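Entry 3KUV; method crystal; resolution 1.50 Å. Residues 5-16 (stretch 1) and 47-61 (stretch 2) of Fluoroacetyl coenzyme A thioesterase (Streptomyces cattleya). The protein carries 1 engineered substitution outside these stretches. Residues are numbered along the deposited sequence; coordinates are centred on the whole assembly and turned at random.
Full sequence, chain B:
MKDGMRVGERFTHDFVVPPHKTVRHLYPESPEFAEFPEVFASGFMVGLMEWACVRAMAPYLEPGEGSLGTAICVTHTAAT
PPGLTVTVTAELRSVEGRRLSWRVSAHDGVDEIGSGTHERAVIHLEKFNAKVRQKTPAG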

ATOM      1  N   MET B   5     -24.632   4.661   7.650  1.00 36.64           N
ATOM      2  CA  MET B   5     -23.783   5.443   6.731  1.00 35.94           C
ATOM      3  C   MET B   5     -24.444   5.621   5.386  1.00 35.14           C
ATOM      4  O   MET B   5     -25.041   4.661   4.878  1.00 36.11           O
ATOM      5  CB  MET B   5     -22.472   4.728   6.503  1.00 35.76           C
ATOM      6  CG  MET B   5     -21.484   4.905   7.600  1.00 35.87           C
ATOM      7  SD  MET B   5     -19.881   4.535   6.996  1.00 39.28           S
ATOM      8  CE  MET B   5     -19.295   6.039   6.134  1.00 33.49           C
ATOM      9  N   ARG B   6     -24.299   6.812   4.784  1.00 32.77           N
ATOM     10  CA  ARG B   6     -24.937   7.094   3.501  1.00 29.09           C
ATOM     11  C   ARG B   6     -24.123   6.690   2.252  1.00 25.15           C
ATOM     12  O   ARG B   6     -23.058   7.268   1.942  1.00 22.90           O
ATOM     13  CB  ARG B   6     -25.452   8.548   3.346  1.00 31.84           C
ATOM     14  CG  ARG B   6     -24.802   9.621   4.295  1.00 38.28           C
ATOM     15  CD  ARG B   6     -25.370  11.059   4.054  1.00 48.20           C
ATOM     16  NE  ARG B   6     -24.413  11.952   3.360  1.00 53.92           N
ATOM     17  CZ  ARG B   6     -24.457  12.276   2.061  1.00 54.85           C
ATOM     18  NH1 ARG B   6     -25.396  11.779   1.256  1.00 54.87           N
ATOM     19  NH2 ARG B   6     -23.541  13.101   1.563  1.00 56.64           N
ATOM     20  N   VAL B   7     -24.700   5.755   1.516  1.00 21.40           N
ATOM     21  CA  VAL B   7     -24.090   5.328   0.231  1.00 19.29           C
ATOM     22  C   VAL B   7     -24.079   6.503  -0.723  1.00 18.79           C
ATOM     23  O   VAL B   7     -25.065   7.265  -0.845  1.00 19.21           O
ATOM     24  CB  VAL B   7     -24.803   4.139  -0.370  1.00 18.82           C
ATOM     25  CG1 VAL B   7     -24.419   3.874  -1.835  1.00 17.62           C
ATOM     26  CG2 VAL B   7     -24.538   2.876   0.428  1.00 19.95           C
ATOM     27  N   GLY B   8     -22.941   6.720  -1.406  1.00 16.49           N
ATOM     28  CA  GLY B   8     -22.805   7.814  -2.352  1.00 17.57           C
ATOM     29  C   GLY B   8     -22.259   9.125  -1.774  1.00 17.44           C
ATOM     30  O   GLY B   8     -21.929  10.044  -2.546  1.00 20.76           O
ATOM     31  N   GLU B   9     -22.187   9.221  -0.455  1.00 17.70           N
ATOM     32  CA  GLU B   9     -21.555  10.319   0.232  1.00 20.38           C
ATOM     33  C   GLU B   9     -20.018  10.285  -0.008  1.00 19.05           C
ATOM     34  O   GLU B   9     -19.410   9.176  -0.080  1.00 18.86           O
ATOM     35  CB  GLU B   9     -21.812  10.168   1.733  1.00 21.01           C
ATOM     36  CG  GLU B   9     -21.203  11.249   2.538  1.00 29.94           C
ATOM     37  CD  GLU B   9     -21.420  11.125   4.077  1.00 38.30           C
ATOM     38  OE1 GLU B   9     -21.250   9.997   4.660  1.00 41.65           O
ATOM     39  OE2 GLU B   9     -21.661  12.214   4.679  1.00 36.41           O
ATOM     40  N   ARG B  10     -19.477  11.442  -0.306  1.00 19.46           N
ATOM     41  CA  ARG B  10     -18.049  11.614  -0.535  1.00 19.02           C
ATOM     42  C   ARG B  10     -17.408  12.281   0.658  1.00 18.28           C
ATOM     43  O   ARG B  10     -17.947  13.223   1.251  1.00 18.70           O
ATOM     44  CB  ARG B  10     -17.756  12.462  -1.785  1.00 18.60           C
ATOM     45  CG  ARG B  10     -18.145  11.689  -3.113  1.00 20.13           C
ATOM     46  CD  ARG B  10     -18.076  12.566  -4.331  1.00 21.03           C
ATOM     47  NE  ARG B  10     -19.146  13.551  -4.277  1.00 25.51           N
ATOM     48  CZ  ARG B  10     -19.216  14.604  -5.113  1.00 29.64           C
ATOM     49  NH1 ARG B  10     -18.260  14.817  -6.010  1.00 29.45           N
ATOM     50  NH2 ARG B  10     -20.209  15.454  -5.024  1.00 34.26           N
ATOM     51  N   PHE B  11     -16.234  11.802   0.986  1.00 13.57           N
ATOM     52  CA  PHE B  11     -15.440  12.351   2.078  1.00 13.71           C
ATOM     53  C   PHE B  11     -14.091  12.715   1.470  1.00 13.76           C
ATOM     54  O   PHE B  11     -13.541  11.974   0.610  1.00 12.73           O
ATOM     55  CB  PHE B  11     -15.164  11.319   3.180  1.00 14.86           C
ATOM     56  CG  PHE B  11     -14.148  11.858   4.220  1.00 19.94           C
ATOM     57  CD1 PHE B  11     -14.475  12.970   5.101  1.00 25.36           C
ATOM     58  CD2 PHE B  11     -12.874  11.299   4.340  1.00 20.88           C
ATOM     59  CE1 PHE B  11     -13.517  13.453   6.006  1.00 27.05           C
ATOM     60  CE2 PHE B  11     -11.961  11.759   5.254  1.00 22.43           C
ATOM     61  CZ  PHE B  11     -12.239  12.836   6.068  1.00 24.55           C
ATOM     62  N   THR B  12     -13.558  13.881   1.840  1.00 12.23           N
ATOM     63  CA  THR B  12     -12.207  14.272   1.346  1.00 12.93           C
ATOM     64  C   THR B  12     -11.227  14.339   2.450  1.00 12.42           C
ATOM     65  O   THR B  12     -11.567  14.773   3.574  1.00 16.76           O
ATOM     66  CB  THR B  12     -12.178  15.535   0.500  1.00 17.11           C
ATOM     67  OG1 THR B  12     -12.431  16.591   1.374  1.00 23.40           O
ATOM     68  CG2 THR B  12     -13.396  15.524  -0.470  1.00 18.78           C
ATOM     69  N   HIS B  13     -10.030  13.843   2.184  1.00 10.46           N
ATOM     70  CA  HIS B  13      -8.944  13.836   3.124  1.00 11.26           C
ATOM     71  C   HIS B  13      -7.712  14.467   2.471  1.00 10.13           C
ATOM     72  O   HIS B  13      -7.216  13.978   1.425  1.00 10.07           O
ATOM     73  CB  HIS B  13      -8.678  12.341   3.490  1.00 10.93           C
ATOM     74  CG  HIS B  13      -7.573  12.162   4.478  1.00 14.48           C
ATOM     75  ND1 HIS B  13      -6.325  11.652   4.175  1.00 25.54           N
ATOM     76  CD2 HIS B  13      -7.605  12.339   5.801  1.00 17.61           C
ATOM     77  CE1 HIS B  13      -5.615  11.560   5.285  1.00 20.17           C
ATOM     78  NE2 HIS B  13      -6.362  11.976   6.291  1.00 23.64           N
ATOM     79  N   ASP B  14      -7.189  15.567   3.067  1.00  9.96           N
ATOM     80  CA  ASP B  14      -6.063  16.286   2.467  1.00  9.63           C
ATOM     81  C   ASP B  14      -4.803  16.049   3.302  1.00  9.98           C
ATOM     82  O   ASP B  14      -4.817  16.000   4.556  1.00 11.50           O
ATOM     83  CB  ASP B  14      -6.286  17.825   2.440  1.00  9.70           C
ATOM     84  CG  ASP B  14      -7.537  18.206   1.717  1.00 11.70           C
ATOM     85  OD1 ASP B  14      -7.815  17.658   0.644  1.00 12.19           O
ATOM     86  OD2 ASP B  14      -8.358  18.984   2.238  1.00 11.46           O
ATOM     87  N   PHE B  15      -3.682  15.856   2.594  1.00  8.37           N
ATOM     88  CA  PHE B  15      -2.433  15.508   3.271  1.00  9.78           C
ATOM     89  C   PHE B  15      -1.284  16.091   2.514  1.00  9.95           C
ATOM     90  O   PHE B  15      -1.018  15.711   1.356  1.00  9.67           O
ATOM     91  CB  PHE B  15      -2.263  13.959   3.263  1.00 10.67           C
ATOM     92  CG  PHE B  15      -1.013  13.512   3.977  1.00 11.55           C
ATOM     93  CD1 PHE B  15      -0.859  13.669   5.379  1.00 13.14           C
ATOM     94  CD2 PHE B  15      -0.005  12.901   3.227  1.00 13.52           C
ATOM     95  CE1 PHE B  15       0.387  13.158   5.989  1.00 14.49           C
ATOM     96  CE2 PHE B  15       1.126  12.402   3.846  1.00 11.50           C
ATOM     97  CZ  PHE B  15       1.324  12.535   5.187  1.00 14.25           C
ATOM     98  N   VAL B  16      -0.570  17.050   3.121  1.00  9.88           N
ATOM     99  CA  VAL B  16       0.660  17.568   2.489  1.00 11.03           C
ATOM    100  C   VAL B  16       1.764  16.508   2.622  1.00 11.02           C
ATOM    101  O   VAL B  16       2.074  16.075   3.735  1.00 12.08           O
ATOM    102  CB  VAL B  16       1.094  18.868   3.206  1.00 10.67           C
ATOM    103  CG1 VAL B  16       2.459  19.436   2.595  1.00 12.17           C
ATOM    104  CG2 VAL B  16       0.012  19.943   3.015  1.00 12.23           C
ATOM    105  N   GLY B  47      -1.890   3.388   2.364  1.00  9.05           N
ATOM    106  CA  GLY B  47      -2.225   3.686   3.771  1.00  9.18           C
ATOM    107  C   GLY B  47      -3.061   4.975   3.862  1.00  8.87           C
ATOM    108  O   GLY B  47      -3.872   5.126   4.794  1.00 10.07           O
ATOM    109  N   LEU B  48      -2.788   5.961   3.003  1.00  9.52           N
ATOM    110  CA  LEU B  48      -3.537   7.220   3.055  1.00  8.03           C
ATOM    111  C   LEU B  48      -4.977   7.011   2.612  1.00  9.28           C
ATOM    112  O   LEU B  48      -5.887   7.663   3.186  1.00  9.11           O
ATOM    113  CB  LEU B  48      -2.856   8.227   2.070  1.00 11.84           C
ATOM    114  CG  LEU B  48      -3.422   9.686   2.158  1.00 10.65           C
ATOM    115  CD1 LEU B  48      -3.043  10.353   3.523  1.00 14.48           C
ATOM    116  CD2 LEU B  48      -2.801  10.485   1.012  1.00 11.62           C
ATOM    117  N   MET B  49      -5.171   6.159   1.600  1.00  8.45           N
ATOM    118  CA  MET B  49      -6.582   5.830   1.202  1.00 10.52           C
ATOM    119  C   MET B  49      -7.304   5.106   2.347  1.00 11.01           C
ATOM    120  O   MET B  49      -8.461   5.394   2.665  1.00 10.24           O
ATOM    121  CB  MET B  49      -6.517   4.888  -0.029  1.00  8.67           C
ATOM    122  CG  MET B  49      -6.113   5.759  -1.208  1.00 10.70           C
ATOM    123  SD  MET B  49      -5.873   4.729  -2.686  1.00 12.95           S
ATOM    124  CE  MET B  49      -6.025   6.006  -4.038  1.00 12.72           C
ATOM    125  N   GLU B  50      -6.631   4.191   3.033  1.00 10.18           N
ATOM    126  CA  GLU B  50      -7.225   3.559   4.206  1.00  9.27           C
ATOM    127  C   GLU B  50      -7.594   4.625   5.225  1.00 10.66           C
ATOM    128  O   GLU B  50      -8.673   4.580   5.808  1.00 11.38           O
ATOM    129  CB  GLU B  50      -6.283   2.536   4.892  1.00 11.12           C
ATOM    130  CG  GLU B  50      -6.015   1.328   3.994  1.00 14.21           C
ATOM    131  CD  GLU B  50      -5.479   0.179   4.867  1.00 17.09           C
ATOM    132  OE1 GLU B  50      -6.192  -0.390   5.742  1.00 15.53           O
ATOM    133  OE2 GLU B  50      -4.266  -0.218   4.713  1.00 22.10           O
ATOM    134  N   TRP B  51      -6.653   5.512   5.528  1.00 10.12           N
ATOM    135  CA  TRP B  51      -6.883   6.548   6.534  1.00 10.28           C
ATOM    136  C   TRP B  51      -8.120   7.381   6.192  1.00  9.83           C
ATOM    137  O   TRP B  51      -8.929   7.672   7.108  1.00 10.52           O
ATOM    138  CB  TRP B  51      -5.595   7.395   6.589  1.00 11.54           C
ATOM    139  CG  TRP B  51      -5.493   8.416   7.755  1.00 10.43           C
ATOM    140  CD1 TRP B  51      -6.455   8.711   8.733  1.00 13.50           C
ATOM    141  CD2 TRP B  51      -4.430   9.359   7.907  1.00 12.31           C
ATOM    142  NE1 TRP B  51      -5.961   9.771   9.548  1.00 13.05           N
ATOM    143  CE2 TRP B  51      -4.759  10.204   9.027  1.00 12.72           C
ATOM    144  CE3 TRP B  51      -3.242   9.611   7.170  1.00 15.03           C
ATOM    145  CZ2 TRP B  51      -3.914  11.255   9.421  1.00 15.58           C
ATOM    146  CZ3 TRP B  51      -2.395  10.680   7.563  1.00 16.91           C
ATOM    147  CH2 TRP B  51      -2.766  11.478   8.718  1.00 18.34           C
ATOM    148  N   ALA B  52      -8.244   7.832   4.963  1.00  9.43           N
ATOM    149  CA  ALA B  52      -9.442   8.551   4.544  1.00  9.73           C
ATOM    150  C   ALA B  52     -10.691   7.751   4.881  1.00 11.83           C
ATOM    151  O   ALA B  52     -11.632   8.347   5.410  1.00 11.69           O
ATOM    152  CB  ALA B  52      -9.394   8.853   3.052  1.00  9.92           C
ATOM    153  N   CYS B  53     -10.754   6.467   4.479  1.00 10.90           N
ATOM    154  CA  CYS B  53     -11.963   5.667   4.730  1.00 10.28           C
ATOM    155  C   CYS B  53     -12.194   5.450   6.233  1.00 11.15           C
ATOM    156  O   CYS B  53     -13.369   5.502   6.671  1.00 11.70           O
ATOM    157  CB  CYS B  53     -11.916   4.352   3.949  1.00 10.36           C
ATOM    158  SG  CYS B  53     -11.811   4.550   2.195  1.00 11.42           S
ATOM    159  N   VAL B  54     -11.113   5.259   7.026  1.00  9.12           N
ATOM    160  CA  VAL B  54     -11.280   5.187   8.476  1.00 10.46           C
ATOM    161  C   VAL B  54     -11.933   6.431   9.081  1.00  9.63           C
ATOM    162  O   VAL B  54     -12.831   6.365   9.941  1.00 11.61           O
ATOM    163  CB  VAL B  54      -9.876   4.854   9.157  1.00 12.58           C
ATOM    164  CG1 VAL B  54      -9.860   5.109  10.641  1.00 13.55           C
ATOM    165  CG2 VAL B  54      -9.394   3.394   8.776  1.00 11.58           C
ATOM    166  N   ARG B  55     -11.486   7.611   8.634  1.00 11.90           N
ATOM    167  CA  ARG B  55     -12.114   8.882   9.158  1.00 10.62           C
ATOM    168  C   ARG B  55     -13.596   8.953   8.756  1.00 12.24           C
ATOM    169  O   ARG B  55     -14.421   9.346   9.625  1.00 12.48           O
ATOM    170  CB  ARG B  55     -11.320  10.110   8.601  1.00 11.09           C
ATOM    171  CG  ARG B  55      -9.927  10.232   9.255  1.00 10.84           C
ATOM    172  CD  ARG B  55      -9.263  11.525   8.710  1.00 15.14           C
ATOM    173  NE  ARG B  55     -10.052  12.729   9.034  1.00 12.34           N
ATOM    174  CZ  ARG B  55      -9.918  13.932   8.426  1.00 17.87           C
ATOM    175  NH1 ARG B  55      -9.093  14.159   7.354  1.00 20.66           N
ATOM    176  NH2 ARG B  55     -10.586  14.999   8.872  1.00 19.59           N
ATOM    177  N   ALA B  56     -13.911   8.545   7.523  1.00 13.39           N
ATOM    178  CA  ALA B  56     -15.302   8.632   6.996  1.00 13.60           C
ATOM    179  C   ALA B  56     -16.206   7.697   7.862  1.00 16.92           C
ATOM    180  O   ALA B  56     -17.361   8.055   8.153  1.00 16.58           O
ATOM    181  CB  ALA B  56     -15.319   8.265   5.640  1.00 15.07           C
ATOM    182  N   MET B  57     -15.699   6.531   8.224  1.00 15.02           N
ATOM    183  CA  MET B  57     -16.474   5.512   8.970  1.00 16.02           C
ATOM    184  C   MET B  57     -16.623   5.747  10.410  1.00 15.81           C
ATOM    185  O   MET B  57     -17.469   5.079  11.116  1.00 16.20           O
ATOM    186  CB  MET B  57     -15.565   4.255   8.957  1.00 19.37           C
ATOM    187  CG  MET B  57     -15.854   3.497   7.856  1.00 17.85           C
ATOM    188  SD  MET B  57     -14.613   2.036   7.914  1.00 17.97           S
ATOM    189  CE  MET B  57     -15.398   0.969   9.089  1.00 16.47           C
ATOM    190  N   ALA B  58     -15.824   6.593  10.999  1.00 14.39           N
ATOM    191  CA  ALA B  58     -15.752   6.645  12.488  1.00 17.24           C
ATOM    192  C   ALA B  58     -17.037   6.926  13.249  1.00 20.81           C
ATOM    193  O   ALA B  58     -17.307   6.286  14.300  1.00 21.72           O
ATOM    194  CB  ALA B  58     -14.642   7.650  12.985  1.00 16.28           C
ATOM    195  N   PRO B  59     -17.852   7.849  12.756  1.00 23.44           N
ATOM    196  CA  PRO B  59     -18.903   8.255  13.708  1.00 24.71           C
ATOM    197  C   PRO B  59     -20.014   7.223  13.727  1.00 25.99           C
ATOM    198  O   PRO B  59     -20.985   7.360  14.526  1.00 26.89           O
ATOM    199  CB  PRO B  59     -19.441   9.579  13.131  1.00 26.40           C
ATOM    200  CG  PRO B  59     -18.695   9.883  11.844  1.00 27.47           C
ATOM    201  CD  PRO B  59     -17.888   8.588  11.461  1.00 24.62           C
ATOM    202  N   TYR B  60     -19.927   6.204  12.880  1.00 21.86           N
ATOM    203  CA  TYR B  60     -20.935   5.203  12.763  1.00 25.11           C
ATOM    204  C   TYR B  60     -20.480   3.825  13.354  1.00 24.05           C
ATOM    205  O   TYR B  60     -21.237   2.835  13.260  1.00 27.64           O
ATOM    206  CB  TYR B  60     -21.227   4.948  11.271  1.00 27.02           C
ATOM    207  CG  TYR B  60     -21.610   6.169  10.496  1.00 28.86           C
ATOM    208  CD1 TYR B  60     -22.975   6.538  10.352  1.00 35.61           C
ATOM    209  CD2 TYR B  60     -20.629   6.998   9.895  1.00 32.67           C
ATOM    210  CE1 TYR B  60     -23.345   7.694   9.613  1.00 33.74           C
ATOM    211  CE2 TYR B  60     -20.989   8.159   9.183  1.00 35.22           C
ATOM    212  CZ  TYR B  60     -22.360   8.470   9.016  1.00 32.81           C
ATOM    213  OH  TYR B  60     -22.721   9.597   8.323  1.00 37.30           O
ATOM    214  N   LEU B  61     -19.253   3.750  13.914  1.00 21.44           N
ATOM    215  CA  LEU B  61     -18.814   2.568  14.683  1.00 19.74           C
ATOM    216  C   LEU B  61     -19.364   2.641  16.146  1.00 20.39           C
ATOM    217  O   LEU B  61     -19.603   3.721  16.675  1.00 20.32           O
ATOM    218  CB  LEU B  61     -17.294   2.541  14.742  1.00 19.67           C
ATOM    219  CG  LEU B  61     -16.742   2.282  13.295  1.00 18.65           C
ATOM    220  CD1 LEU B  61     -15.359   1.846  13.477  1.00 20.74           C
ATOM    221  CD2 LEU B  61     -17.553   1.126  12.534  1.00 24.14           C
TER
HETATM  222  O   HOH W   1      -8.210  16.761   5.585  1.00 22.28           O

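Strand 10-16 lies across helix 47-57 with the two axes 8.3 Å apart at closest approach and their N-to-C directions 130° apart, so the strand crosses the helix obliquely, nearer antiparallel than parallel. The backbones come nearest where small residues line the helix: the CA atoms of His13 and Ala52 are 5.5 Å apart, and those of Phe11 and Ala56 6.2 Å. Alternation along the strand turns the CA-to-CB bonds of Phe11, His13 and Phe15 toward the helix and those of Thr12 and Asp14 away from it. No direct hydrogen bond joins the stretches; the 708 Å² they bury together is held mainly by apolar and aromatic packing.

His13, buried and with 112 Å² covered by the helix, is the centre of the contact. Its CB rests 3.6 Å from Ala52 CB, an approach suited to a methyl side chain, and one face of its ring lies over Ala52 CA. The ring edge points at Trp51 in an edge-to-face pair, centroids 4.5 Å apart and planes at 59°, which sets the polarised CE1-H of the imidazole against the indole pi cloud. His13 CE1 also lies 3.3 Å from Leu48 CD1. The contact buries ND1 without a polar partner in the model, a cost set against the packing of the flat ring.

Met5 covers nearly as much, 108 Å², ahead of the strand. Its flexible, unbranched chain lays CG over the face of the ring of Tyr60, in the 3-10 segment, 3.3 Å from the centroid and 19° off the ring normal, a CH-pi contact. SD follows obliquely at 4.5 Å from the same centroid and meets Met57 CG at 4.2 Å.

Phe11, with 84 Å² covered, fills the space between these two centres. Its CB packs 3.9 Å from Ala56 CB, and its CZ sits 3.5 Å from Arg55 CZ, over one face of the guanidinium, a flat group well able to lie against an aromatic edge. Arg55 also reaches the strand through water 1, which accepts from Asp14 N at 3.0 Å and from Arg55 NH1 at 3.3 Å. Farther along, Phe15 CB meets Leu48 CD1 at 3.7 Å, while the edge of Trp51 points toward the Phe15 face in an offset pair.

Before the strand, a type II turn from Arg6 to Glu9 places Gly8 at phi 91°, where a CB would jam against the preceding carbonyl oxygen. A salt bridge, Arg6 NE to Glu9 OE2 at 3.1 Å, spans the turn, its hydrogen bond weak.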